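Local atomic coordinates of peroxidase (Cellulomonas bogoriensis 69B4 = DSM 16987, PDB entry 6QZO), a protein that binds heme b and probably acts as a DyP-type peroxidase, using hydrogen peroxide to oxidise its substrates. Residues L99-G104 against L145-D150; F47-A52 against V175-R180; R118-L123 against G223-G228; E303-R308 against T330-V335. All coordinates share one frame; numbering follows the deposited sequence.

Contact 1: residues L99-G104 against L145-D150; sequences LTVTVG and LQVCAD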
# COMPACT_ATOMS: atom_id res chain seq x y z
N LEU A 99 4.43 14.63 6.00
CA LEU A 99 2.95 14.55 5.88
C LEU A 99 2.41 15.88 5.34
O LEU A 99 2.81 16.92 5.89
CB LEU A 99 2.32 14.25 7.24
CG LEU A 99 0.80 14.11 7.24
CD1 LEU A 99 0.35 12.98 6.34
CD2 LEU A 99 0.29 13.87 8.67
N THR A 100 1.54 15.81 4.32
CA THR A 100 0.65 16.91 3.88
C THR A 100 -0.79 16.39 3.82
O THR A 100 -0.98 15.18 3.57
CB THR A 100 1.04 17.46 2.50
OG1 THR A 100 0.93 16.43 1.51
CG2 THR A 100 2.42 18.06 2.47
N VAL A 101 -1.74 17.28 4.10
CA VAL A 101 -3.20 17.08 3.87
C VAL A 101 -3.64 18.24 3.01
O VAL A 101 -3.36 19.39 3.41
CB VAL A 101 -4.00 17.02 5.18
CG1 VAL A 101 -5.48 16.76 4.95
CG2 VAL A 101 -3.42 15.97 6.12
N THR A 102 -4.22 17.97 1.84
CA THR A 102 -4.79 18.99 0.92
C THR A 102 -6.31 18.79 0.92
O THR A 102 -6.74 17.62 0.68
CB THR A 102 -4.19 18.85 -0.48
OG1 THR A 102 -2.76 18.77 -0.38
CG2 THR A 102 -4.58 19.98 -1.40
N VAL A 103 -7.06 19.84 1.24
CA VAL A 103 -8.55 19.80 1.34
C VAL A 103 -9.15 20.37 0.05
O VAL A 103 -8.77 21.49 -0.33
CB VAL A 103 -9.06 20.59 2.56
CG1 VAL A 103 -10.56 20.42 2.76
CG2 VAL A 103 -8.30 20.19 3.81
N GLY A 104 -10.05 19.61 -0.56
CA GLY A 104 -10.80 20.03 -1.76
C GLY A 104 -12.28 19.93 -1.49
O GLY A 104 -12.69 19.01 -0.73
N LEU A 145 -9.83 14.68 1.12
CA LEU A 145 -8.51 14.88 1.76
C LEU A 145 -7.47 14.14 0.93
O LEU A 145 -7.51 12.89 0.90
CB LEU A 145 -8.58 14.35 3.20
CG LEU A 145 -9.67 14.97 4.07
CD1 LEU A 145 -9.82 14.20 5.37
CD2 LEU A 145 -9.35 16.43 4.33
N GLN A 146 -6.59 14.86 0.25
CA GLN A 146 -5.38 14.24 -0.33
C GLN A 146 -4.35 14.17 0.79
O GLN A 146 -3.84 15.24 1.18
CB GLN A 146 -4.83 15.01 -1.53
CG GLN A 146 -3.57 14.37 -2.09
CD GLN A 146 -2.88 15.26 -3.09
OE1 GLN A 146 -3.21 15.26 -4.27
NE2 GLN A 146 -1.92 16.02 -2.61
N VAL A 147 -4.10 12.96 1.29
CA VAL A 147 -3.13 12.71 2.40
C VAL A 147 -1.90 12.05 1.79
O VAL A 147 -2.03 10.93 1.19
CB VAL A 147 -3.75 11.84 3.51
CG1 VAL A 147 -2.89 11.82 4.76
CG2 VAL A 147 -5.16 12.30 3.84
N CYS A 148 -0.76 12.74 1.91
CA CYS A 148 0.54 12.34 1.31
C CYS A 148 1.60 12.25 2.40
O CYS A 148 1.64 13.17 3.23
CB CYS A 148 0.99 13.35 0.28
SG CYS A 148 -0.02 13.32 -1.20
N ALA A 149 2.45 11.22 2.34
CA ALA A 149 3.58 11.03 3.28
C ALA A 149 4.61 10.04 2.72
O ALA A 149 4.28 9.26 1.82
CB ALA A 149 3.08 10.59 4.63
N ASP A 150 5.82 10.09 3.27
CA ASP A 150 6.94 9.18 2.92
C ASP A 150 6.90 7.92 3.79
O ASP A 150 7.89 7.17 3.74
CB ASP A 150 8.28 9.90 3.07
CG ASP A 150 8.70 10.67 1.84
OD1 ASP A 150 8.27 10.26 0.73
OD2 ASP A 150 9.44 11.66 2.00
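In the ferredoxin-like half of this DyP-type peroxidase that holds the N-terminal part of the chain, strands 100-105 and 143-149 pair antiparallel in a four-stranded sheet, with 100-105 outermost within the chain. Two hydrogen-bonded pairs, Thr100 with Cys148 and Thr102 with Gln146, are each closed by two amide-carbonyl bonds. The straightest runs from Cys148 N to Thr100 O (3.0 Å, 174° at the hydrogen).

Gln146 stands on the same face as Thr102. Its CB lies 4.0 Å from Thr102 CB, so the two side chains start out alongside one another. CG is anti to the backbone N (chi1 179°) and the chain stays extended to CD, packing on Ile48 and Leu50 of the next strand as it leaves the sheet. At the tip the amide is gripped at both ends: OE1 is hydrogen-bonded to the hydroxyl of Tyr331, and NE2 gives its bond to Gly39 O. NE2 passes Thr102 OG1 at 3.6 Å without a hydrogen bond; that hydroxyl is bonded to Ala38 O.

The face of Val101, Val103, Leu145 and Val147 is aliphatic and is packed by helices 61-78 and 152-165. The end of Leu145 leans toward strand 100-105 and rests CD2 against two valines, 3.9 Å from both Val101 CG1 and Val103 CG2. Farther along, Leu99 CD1 rests 3.8 Å from Val147 CG1.

Contact 2: residues F47-A52 against V175-R180; sequences FIALVA and VQRGFR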
# COMPACT_ATOMS: atom_id res chain seq x y z
N PHE A 47 3.90 8.15 -0.79
CA PHE A 47 2.54 7.57 -0.65
C PHE A 47 1.45 8.65 -0.64
O PHE A 47 1.72 9.80 -0.24
CB PHE A 47 2.47 6.69 0.60
CG PHE A 47 3.61 5.71 0.64
CD1 PHE A 47 3.74 4.74 -0.34
CD2 PHE A 47 4.60 5.82 1.60
CE1 PHE A 47 4.81 3.87 -0.34
CE2 PHE A 47 5.67 4.93 1.61
CZ PHE A 47 5.78 3.96 0.63
N ILE A 48 0.25 8.22 -1.07
CA ILE A 48 -0.99 9.04 -1.16
C ILE A 48 -2.20 8.19 -0.77
O ILE A 48 -2.28 7.02 -1.16
CB ILE A 48 -1.20 9.61 -2.57
CG1 ILE A 48 -2.31 10.65 -2.59
CG2 ILE A 48 -1.45 8.50 -3.60
CD1 ILE A 48 -2.25 11.56 -3.79
N ALA A 49 -3.13 8.81 -0.04
CA ALA A 49 -4.51 8.32 0.13
C ALA A 49 -5.42 9.51 -0.15
O ALA A 49 -5.28 10.51 0.55
CB ALA A 49 -4.72 7.77 1.51
N LEU A 50 -6.23 9.45 -1.21
CA LEU A 50 -7.32 10.42 -1.43
C LEU A 50 -8.56 9.85 -0.75
O LEU A 50 -9.03 8.77 -1.18
CB LEU A 50 -7.57 10.56 -2.93
CG LEU A 50 -6.58 11.30 -3.81
CD1 LEU A 50 -6.48 12.74 -3.45
CD2 LEU A 50 -5.21 10.66 -3.87
N VAL A 51 -9.03 10.54 0.29
CA VAL A 51 -10.26 10.17 1.04
C VAL A 51 -11.38 11.14 0.66
O VAL A 51 -11.34 12.30 1.10
CB VAL A 51 -10.01 10.15 2.56
CG1 VAL A 51 -11.22 9.61 3.30
CG2 VAL A 51 -8.76 9.33 2.91
N ALA A 52 -12.32 10.68 -0.15
CA ALA A 52 -13.58 11.38 -0.47
C ALA A 52 -14.59 11.09 0.63
O ALA A 52 -14.77 9.90 0.99
CB ALA A 52 -14.10 10.94 -1.82
N VAL A 175 -11.79 5.71 -0.87
CA VAL A 175 -10.34 5.92 -0.57
C VAL A 175 -9.56 5.29 -1.71
O VAL A 175 -9.75 4.09 -1.96
CB VAL A 175 -9.94 5.30 0.77
CG1 VAL A 175 -8.50 5.61 1.12
CG2 VAL A 175 -10.87 5.70 1.90
N GLN A 176 -8.73 6.09 -2.37
CA GLN A 176 -7.81 5.65 -3.44
C GLN A 176 -6.39 5.79 -2.89
O GLN A 176 -6.04 6.89 -2.45
CB GLN A 176 -8.05 6.47 -4.70
CG GLN A 176 -9.46 6.30 -5.25
CD GLN A 176 -9.61 6.94 -6.61
OE1 GLN A 176 -8.92 6.59 -7.57
NE2 GLN A 176 -10.52 7.90 -6.70
N ARG A 177 -5.64 4.69 -2.88
CA ARG A 177 -4.28 4.60 -2.31
C ARG A 177 -3.32 4.45 -3.49
O ARG A 177 -3.66 3.74 -4.45
CB ARG A 177 -4.19 3.41 -1.34
CG ARG A 177 -5.40 3.31 -0.41
CD ARG A 177 -5.29 2.13 0.54
NE ARG A 177 -6.24 2.21 1.62
CZ ARG A 177 -6.15 3.03 2.66
NH1 ARG A 177 -5.17 3.92 2.75
NH2 ARG A 177 -7.11 2.97 3.58
N GLY A 178 -2.17 5.11 -3.42
CA GLY A 178 -1.16 5.02 -4.48
C GLY A 178 0.24 5.17 -3.92
O GLY A 178 0.36 5.50 -2.70
N PHE A 179 1.24 4.98 -4.78
CA PHE A 179 2.66 4.91 -4.40
C PHE A 179 3.57 5.30 -5.56
O PHE A 179 3.18 5.20 -6.76
CB PHE A 179 3.02 3.50 -3.92
CG PHE A 179 2.76 2.40 -4.92
CD1 PHE A 179 3.71 2.05 -5.87
CD2 PHE A 179 1.57 1.69 -4.89
CE1 PHE A 179 3.48 1.03 -6.77
CE2 PHE A 179 1.34 0.66 -5.79
CZ PHE A 179 2.30 0.34 -6.73
N ARG A 180 4.75 5.80 -5.19
CA ARG A 180 5.95 5.90 -6.04
C ARG A 180 7.04 5.10 -5.32
O ARG A 180 6.69 4.35 -4.39
CB ARG A 180 6.37 7.37 -6.21
CG ARG A 180 5.25 8.28 -6.70
CD ARG A 180 5.72 9.73 -6.74
NE ARG A 180 4.73 10.56 -7.42
CZ ARG A 180 4.99 11.57 -8.23
NH1 ARG A 180 6.23 11.93 -8.53
NH2 ARG A 180 3.98 12.23 -8.79
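Phe47 opens strand 47-55 with its ring edge turned to strand 170-179: CD1 meets Phe179 CB at 3.9 Å, while the Phe179 ring, its CG in the crowded position between N and carbonyl carbon (chi1 57°), swings away so that the two aromatic side chains cross obliquely without stacking. Ile48 follows in a hydrogen-bonded antiparallel pair with Gly178. Its CG2 presses on the glycine backbone, 3.5 Å from Gly178 N, and a beta carbon on Gly178 would come very close to that methyl. The bond from Ile48 N to Gly178 O is the longest of the four in the ladder, 3.2 Å, with the donor well above the carbonyl plane. Beside Ala49, Arg177 runs extended from CG to NE and brings NH1 to 4.1 Å from Ala49 CB; the guanidinium lays one face on Val175 CG1, and NH2 makes a weak hydrogen bond to Glu314 O of the second subunit. Leu50 N bonds to Gln176 O (2.9 Å), this time in the carbonyl plane, and Gln176 N returns the bond to Leu50 O. Val51 then lies side by side with Val175, CG2 to CG1 at 4.1 Å. All four hydrogen bonds joining these first and last strands of the N-terminal ferredoxin-like sheet are between backbone atoms, which implies that polar side-chain ends can serve other partners: Gln176 OE1 bonds to Arg235 and Arg180 NH2 to Ala309 O.

Contact 3: residues R118-L123 against G223-G228; sequences RAPAWL and GWLTGG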
# COMPACT_ATOMS: atom_id res chain seq x y z
N ARG A 118 -21.49 30.82 -4.66
CA ARG A 118 -20.02 31.03 -4.55
C ARG A 118 -19.26 29.96 -5.35
O ARG A 118 -18.03 30.06 -5.42
CB ARG A 118 -19.57 31.04 -3.08
CG ARG A 118 -20.18 32.18 -2.27
CD ARG A 118 -19.54 33.52 -2.54
NE ARG A 118 -19.72 34.41 -1.40
CZ ARG A 118 -20.43 35.54 -1.39
NH1 ARG A 118 -21.03 35.97 -2.49
NH2 ARG A 118 -20.53 36.24 -0.27
N ALA A 119 -19.96 29.01 -5.97
CA ALA A 119 -19.36 27.94 -6.81
C ALA A 119 -18.74 28.58 -8.05
O ALA A 119 -19.41 29.30 -8.77
CB ALA A 119 -20.41 26.93 -7.21
N PRO A 120 -17.44 28.33 -8.35
CA PRO A 120 -16.91 28.68 -9.67
C PRO A 120 -17.62 27.89 -10.77
O PRO A 120 -18.15 26.82 -10.49
CB PRO A 120 -15.42 28.31 -9.58
CG PRO A 120 -15.33 27.34 -8.41
CD PRO A 120 -16.44 27.73 -7.45
N ALA A 121 -17.67 28.44 -11.99
CA ALA A 121 -18.33 27.85 -13.18
C ALA A 121 -17.81 26.43 -13.45
O ALA A 121 -18.56 25.61 -14.01
CB ALA A 121 -18.12 28.74 -14.38
N TRP A 122 -16.56 26.14 -13.09
CA TRP A 122 -15.89 24.85 -13.40
C TRP A 122 -16.10 23.79 -12.30
O TRP A 122 -15.59 22.70 -12.46
CB TRP A 122 -14.41 25.08 -13.70
CG TRP A 122 -13.66 25.89 -12.70
CD1 TRP A 122 -13.24 27.19 -12.85
CD2 TRP A 122 -13.20 25.47 -11.40
NE1 TRP A 122 -12.55 27.60 -11.74
CE2 TRP A 122 -12.51 26.56 -10.84
CE3 TRP A 122 -13.32 24.29 -10.66
CZ2 TRP A 122 -11.94 26.50 -9.57
CZ3 TRP A 122 -12.76 24.23 -9.41
CH2 TRP A 122 -12.09 25.33 -8.87
N LEU A 123 -16.85 24.08 -11.24
CA LEU A 123 -17.05 23.10 -10.13
C LEU A 123 -18.26 22.22 -10.44
O LEU A 123 -19.36 22.54 -9.97
CB LEU A 123 -17.22 23.82 -8.78
CG LEU A 123 -17.32 22.88 -7.59
CD1 LEU A 123 -16.11 21.96 -7.55
CD2 LEU A 123 -17.44 23.66 -6.29
N GLY A 223 -13.92 35.30 -4.99
CA GLY A 223 -12.81 35.85 -4.19
C GLY A 223 -12.25 34.85 -3.20
O GLY A 223 -11.06 34.96 -2.87
N TRP A 224 -13.07 33.92 -2.72
CA TRP A 224 -12.67 32.94 -1.67
C TRP A 224 -11.61 31.95 -2.19
O TRP A 224 -10.96 31.30 -1.35
CB TRP A 224 -13.89 32.19 -1.13
CG TRP A 224 -14.50 31.17 -2.05
CD1 TRP A 224 -15.55 31.36 -2.90
CD2 TRP A 224 -14.12 29.78 -2.19
NE1 TRP A 224 -15.84 30.21 -3.57
CE2 TRP A 224 -14.99 29.22 -3.15
CE3 TRP A 224 -13.16 28.96 -1.60
CZ2 TRP A 224 -14.92 27.88 -3.52
CZ3 TRP A 224 -13.09 27.64 -1.97
CH2 TRP A 224 -13.95 27.11 -2.92
N LEU A 225 -11.43 31.83 -3.51
CA LEU A 225 -10.45 30.89 -4.11
C LEU A 225 -9.06 31.52 -4.28
O LEU A 225 -8.19 30.82 -4.83
CB LEU A 225 -10.98 30.40 -5.46
CG LEU A 225 -11.74 29.08 -5.42
CD1 LEU A 225 -12.28 28.80 -6.79
CD2 LEU A 225 -10.85 27.94 -4.96
N THR A 226 -8.83 32.76 -3.83
CA THR A 226 -7.48 33.38 -3.86
C THR A 226 -6.47 32.46 -3.18
O THR A 226 -6.70 32.12 -2.01
CB THR A 226 -7.41 34.72 -3.12
OG1 THR A 226 -8.53 35.51 -3.53
CG2 THR A 226 -6.11 35.45 -3.38
N GLY A 227 -5.36 32.13 -3.87
CA GLY A 227 -4.31 31.22 -3.38
C GLY A 227 -4.70 29.75 -3.62
O GLY A 227 -3.88 28.85 -3.28
N GLY A 228 -5.89 29.52 -4.17
CA GLY A 228 -6.48 28.19 -4.35
C GLY A 228 -6.34 27.72 -5.79
O GLY A 228 -5.62 28.36 -6.59
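One hydrogen bond, from an indole to a main-chain carbonyl, is the polar part of this meeting of two loops. Trp224 NE1 donates to Arg118 O at 2.9 Å and almost straight, 173° at the hydrogen. The oxygen lies in the indole plane, at the ring edge, yet the donor stands above the plane of the carbonyl, so the bond misses the lone-pair direction. The indole reaches this position with CG in the crowded site between the backbone N and carbonyl carbon (chi1 73°). Arg118 CB packs 3.9 Å from the same NE1, whereas its guanidinium turns to a salt bridge with the C-terminal carboxylate of Gly383.

The apolar contacts centre on Leu225 CD1, which touches both Pro120 CG at 3.7 Å and Trp122 CZ2 at 3.6 Å. Leucine and Trp122 meet tip to tip; leucine and proline cross at about a right angle. Each loop is also packed internally, Pro120 CB over one face of the Trp122 ring and Leu225 CG over one face of the Trp224 ring. An alanine in place of Trp224 would remove the indole bond to Arg118 O and would probably loosen the packing beside Pro120.

Turns shape both partners: a type I turn spans Pro120-Leu123, and a type II turn at Leu225-Gly228 leads into strand 229-238. Trp122 and Trp224 both touch Ala365 of strand 356-366, Trp224 packs on helix 378-381, and Leu123 leans on helix 107-113, so the loop after that helix is tied to the C-terminal half of the protein.

Contact 4: residues E303-R308 against T330-V335; sequences ETFLRR and TYQRDV. With HEM (protoporphyrin IX containing Fe), chain I.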
# COMPACT_ATOMS: atom_id res chain seq x y z
N GLU A 303 -3.78 25.33 -21.97
CA GLU A 303 -4.13 23.88 -22.07
C GLU A 303 -3.00 23.02 -21.46
O GLU A 303 -2.48 22.13 -22.15
CB GLU A 303 -4.40 23.50 -23.53
CG GLU A 303 -5.66 24.12 -24.09
CD GLU A 303 -5.99 23.65 -25.49
OE1 GLU A 303 -5.11 23.02 -26.11
OE2 GLU A 303 -7.13 23.89 -25.96
N THR A 304 -2.70 23.27 -20.19
CA THR A 304 -1.64 22.60 -19.39
C THR A 304 -2.13 22.55 -17.94
O THR A 304 -3.10 23.27 -17.60
CB THR A 304 -0.30 23.32 -19.58
OG1 THR A 304 0.75 22.55 -18.98
CG2 THR A 304 -0.31 24.71 -19.00
N PHE A 305 -1.52 21.71 -17.11
CA PHE A 305 -1.91 21.50 -15.69
C PHE A 305 -0.77 20.76 -14.98
O PHE A 305 0.04 20.10 -15.67
CB PHE A 305 -3.24 20.75 -15.61
CG PHE A 305 -3.42 19.68 -16.65
CD1 PHE A 305 -2.86 18.43 -16.48
CD2 PHE A 305 -4.09 19.96 -17.83
CE1 PHE A 305 -2.98 17.46 -17.47
CE2 PHE A 305 -4.22 18.99 -18.81
CZ PHE A 305 -3.67 17.74 -18.62
N LEU A 306 -0.70 20.92 -13.66
CA LEU A 306 0.27 20.20 -12.80
C LEU A 306 -0.24 18.77 -12.59
O LEU A 306 -1.16 18.58 -11.77
CB LEU A 306 0.43 20.94 -11.47
CG LEU A 306 1.49 20.36 -10.53
CD1 LEU A 306 2.86 20.32 -11.19
CD2 LEU A 306 1.52 21.12 -9.22
N ARG A 307 0.33 17.82 -13.32
CA ARG A 307 0.09 16.38 -13.05
C ARG A 307 0.87 16.04 -11.79
O ARG A 307 2.02 16.48 -11.66
CB ARG A 307 0.51 15.53 -14.25
CG ARG A 307 -0.38 15.74 -15.46
CD ARG A 307 0.14 14.98 -16.67
NE ARG A 307 1.41 15.51 -17.13
CZ ARG A 307 2.43 14.81 -17.59
NH1 ARG A 307 2.40 13.49 -17.64
NH2 ARG A 307 3.52 15.43 -18.02
N ARG A 308 0.22 15.29 -10.89
CA ARG A 308 0.82 14.84 -9.61
C ARG A 308 0.33 13.42 -9.36
O ARG A 308 -0.34 13.19 -8.34
CB ARG A 308 0.46 15.84 -8.51
CG ARG A 308 1.49 15.91 -7.40
CD ARG A 308 1.11 16.94 -6.39
NE ARG A 308 1.99 17.03 -5.24
CZ ARG A 308 1.97 16.22 -4.21
NH1 ARG A 308 1.24 15.12 -4.22
NH2 ARG A 308 2.68 16.51 -3.13
N THR A 330 -4.61 15.96 -11.10
CA THR A 330 -4.12 17.21 -11.75
C THR A 330 -4.65 18.43 -10.99
O THR A 330 -5.75 18.36 -10.43
CB THR A 330 -4.51 17.28 -13.23
OG1 THR A 330 -5.91 17.56 -13.31
CG2 THR A 330 -4.20 16.01 -14.00
N TYR A 331 -3.85 19.49 -10.98
CA TYR A 331 -4.18 20.82 -10.40
C TYR A 331 -4.02 21.89 -11.48
O TYR A 331 -3.03 21.87 -12.22
CB TYR A 331 -3.28 21.13 -9.21
CG TYR A 331 -3.47 20.21 -8.04
CD1 TYR A 331 -4.51 20.39 -7.16
CD2 TYR A 331 -2.58 19.17 -7.80
CE1 TYR A 331 -4.70 19.55 -6.08
CE2 TYR A 331 -2.75 18.32 -6.73
CZ TYR A 331 -3.82 18.51 -5.86
OH TYR A 331 -3.97 17.70 -4.77
N GLN A 332 -4.99 22.80 -11.55
CA GLN A 332 -5.05 23.89 -12.57
C GLN A 332 -5.99 25.00 -12.06
O GLN A 332 -6.86 24.70 -11.22
CB GLN A 332 -5.50 23.31 -13.91
CG GLN A 332 -6.83 22.56 -13.86
CD GLN A 332 -6.70 21.15 -13.34
OE1 GLN A 332 -5.90 20.35 -13.83
NE2 GLN A 332 -7.51 20.83 -12.35
N ARG A 333 -5.82 26.24 -12.54
CA ARG A 333 -6.69 27.39 -12.14
C ARG A 333 -8.15 27.05 -12.49
O ARG A 333 -9.00 27.26 -11.62
CB ARG A 333 -6.24 28.69 -12.82
CG ARG A 333 -6.98 29.93 -12.32
CD ARG A 333 -6.67 31.21 -13.10
NE ARG A 333 -5.97 31.10 -14.38
CZ ARG A 333 -6.54 30.94 -15.58
NH1 ARG A 333 -7.86 30.88 -15.72
NH2 ARG A 333 -5.78 30.86 -16.66
N ASP A 334 -8.40 26.53 -13.69
CA ASP A 334 -9.77 26.38 -14.27
C ASP A 334 -9.85 25.07 -15.05
O ASP A 334 -9.21 24.96 -16.10
CB ASP A 334 -10.12 27.61 -15.12
CG ASP A 334 -11.49 27.60 -15.78
OD1 ASP A 334 -12.10 26.51 -15.88
OD2 ASP A 334 -11.93 28.68 -16.21
N VAL A 335 -10.65 24.11 -14.56
CA VAL A 335 -10.79 22.74 -15.14
C VAL A 335 -11.25 22.85 -16.59
O VAL A 335 -10.63 22.23 -17.46
CB VAL A 335 -11.75 21.87 -14.31
CG1 VAL A 335 -11.91 20.48 -14.91
CG2 VAL A 335 -11.33 21.78 -12.85
CHA HEM I . 2.51 12.74 -20.82
CHB HEM I . 1.35 8.29 -19.41
CHC HEM I . -3.27 9.65 -18.97
CHD HEM I . -2.04 14.20 -19.97
C1A HEM I . 2.57 11.41 -20.50
C2A HEM I . 3.73 10.60 -20.66
C3A HEM I . 3.39 9.34 -20.28
C4A HEM I . 2.05 9.39 -19.85
CMA HEM I . 4.28 8.11 -20.28
CAA HEM I . 5.08 11.03 -21.22
CBA HEM I . 6.05 11.55 -20.16
CGA HEM I . 5.59 12.90 -19.69
O1A HEM I . 4.84 12.93 -18.67
O2A HEM I . 5.94 13.94 -20.32
C1B HEM I . -0.02 8.30 -19.18
C2B HEM I . -0.72 7.13 -18.78
C3B HEM I . -2.04 7.50 -18.66
C4B HEM I . -2.08 8.92 -19.00
CMB HEM I . -0.11 5.75 -18.54
CAB HEM I . -3.22 6.73 -18.20
CBB HEM I . -3.14 5.54 -17.60
C1C HEM I . -3.35 11.00 -19.19
C2C HEM I . -4.54 11.73 -19.12
C3C HEM I . -4.23 13.04 -19.41
C4C HEM I . -2.80 13.10 -19.65
CMC HEM I . -5.93 11.24 -18.82
CAC HEM I . -5.37 14.00 -19.39
CBC HEM I . -5.30 15.28 -19.62
C1D HEM I . -0.66 14.14 -20.29
C2D HEM I . 0.10 15.35 -20.67
C3D HEM I . 1.36 14.94 -20.92
C4D HEM I . 1.35 13.49 -20.68
CMD HEM I . -0.36 16.78 -20.81
CAD HEM I . 2.54 15.82 -21.36
CBD HEM I . 2.60 15.93 -22.90
CGD HEM I . 3.70 16.83 -23.46
O1D HEM I . 3.55 18.07 -23.48
O2D HEM I . 4.76 16.34 -23.94
NA HEM I . 1.55 10.65 -20.01
NB HEM I . -0.86 9.33 -19.30
NC HEM I . -2.31 11.82 -19.51
ND HEM I . 0.13 13.07 -20.32
FE HEM I . -0.32 11.28 -19.89
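Arg307 lays its guanidinium flat over a pyrrole of the heme, with HEM C3D 3.5 Å above the centre of the group. A bend at chi3 (-67°) turns the end of the chain so that both terminal nitrogens point at one propionate oxygen: NH1 donates to HEM O1A at 2.7 Å and NH2 to the same O1A at 2.9 Å. NH1 also forms a salt bridge with Glu201, so two carboxylates, the propionate and Glu201, would probably favour the charged form of the arginine. Replacing Arg307 with an alanine would strip away both bonds to the propionate and the cover over the pyrrole, and would probably leave Glu201 without this cationic partner.

Phe305 approaches the heme tip first, its CZ 3.1 Å from the vinyl carbon HEM CBC. Its CD1 meets Thr330 CG2 obliquely at 3.7 Å. Behind it Gln332 runs alongside, its amide plane turned 66° from the ring, and the carboxamide is steadied by a bond from Thr330 OG1 to Gln332 OE1 on an oxygen lone pair. Phe305 directly precedes, and Thr330 and Gln332 lie in, a beta hairpin of strands 306-314 and 323-332, at one side of the C-terminal ferredoxin-like sheet. Leu306 and Tyr331 form an antiparallel hydrogen-bonded pair here, with Leu306 N to Tyr331 O at 2.9 Å.

On the face of Leu306 and Tyr331, the Tyr331 ring is met by Arg308, whose CD lies 4.1 Å from Tyr331 CE2. The guanidinium and phenol planes are 86° apart; Arg308 NH2 goes on to Thr42 O, and the Tyr331 hydroxyl to Gln146.

Contacts 1 and 2 are neighbouring parts of one sheet, 9 Å apart between centres, because strands 143-149 and 47-55 pair directly: Val147 O and Ala49 N lie 2.7 Å apart in a probable hydrogen bond. Contact 4 belongs to the other sheet and reaches the heme. It meets contact 1 through Gln146 OE1 and Tyr331 OH, 2.6 Å apart, and lies alongside contact 2 where Arg180 approaches the backbone of Arg308; the Arg180 side chain is itself about 10 Å from the heme. Contact 3 lies away from the heme site, its centre about 15 Å from that of contact 4, yet Trp122 touches Asp334 and Val335 there.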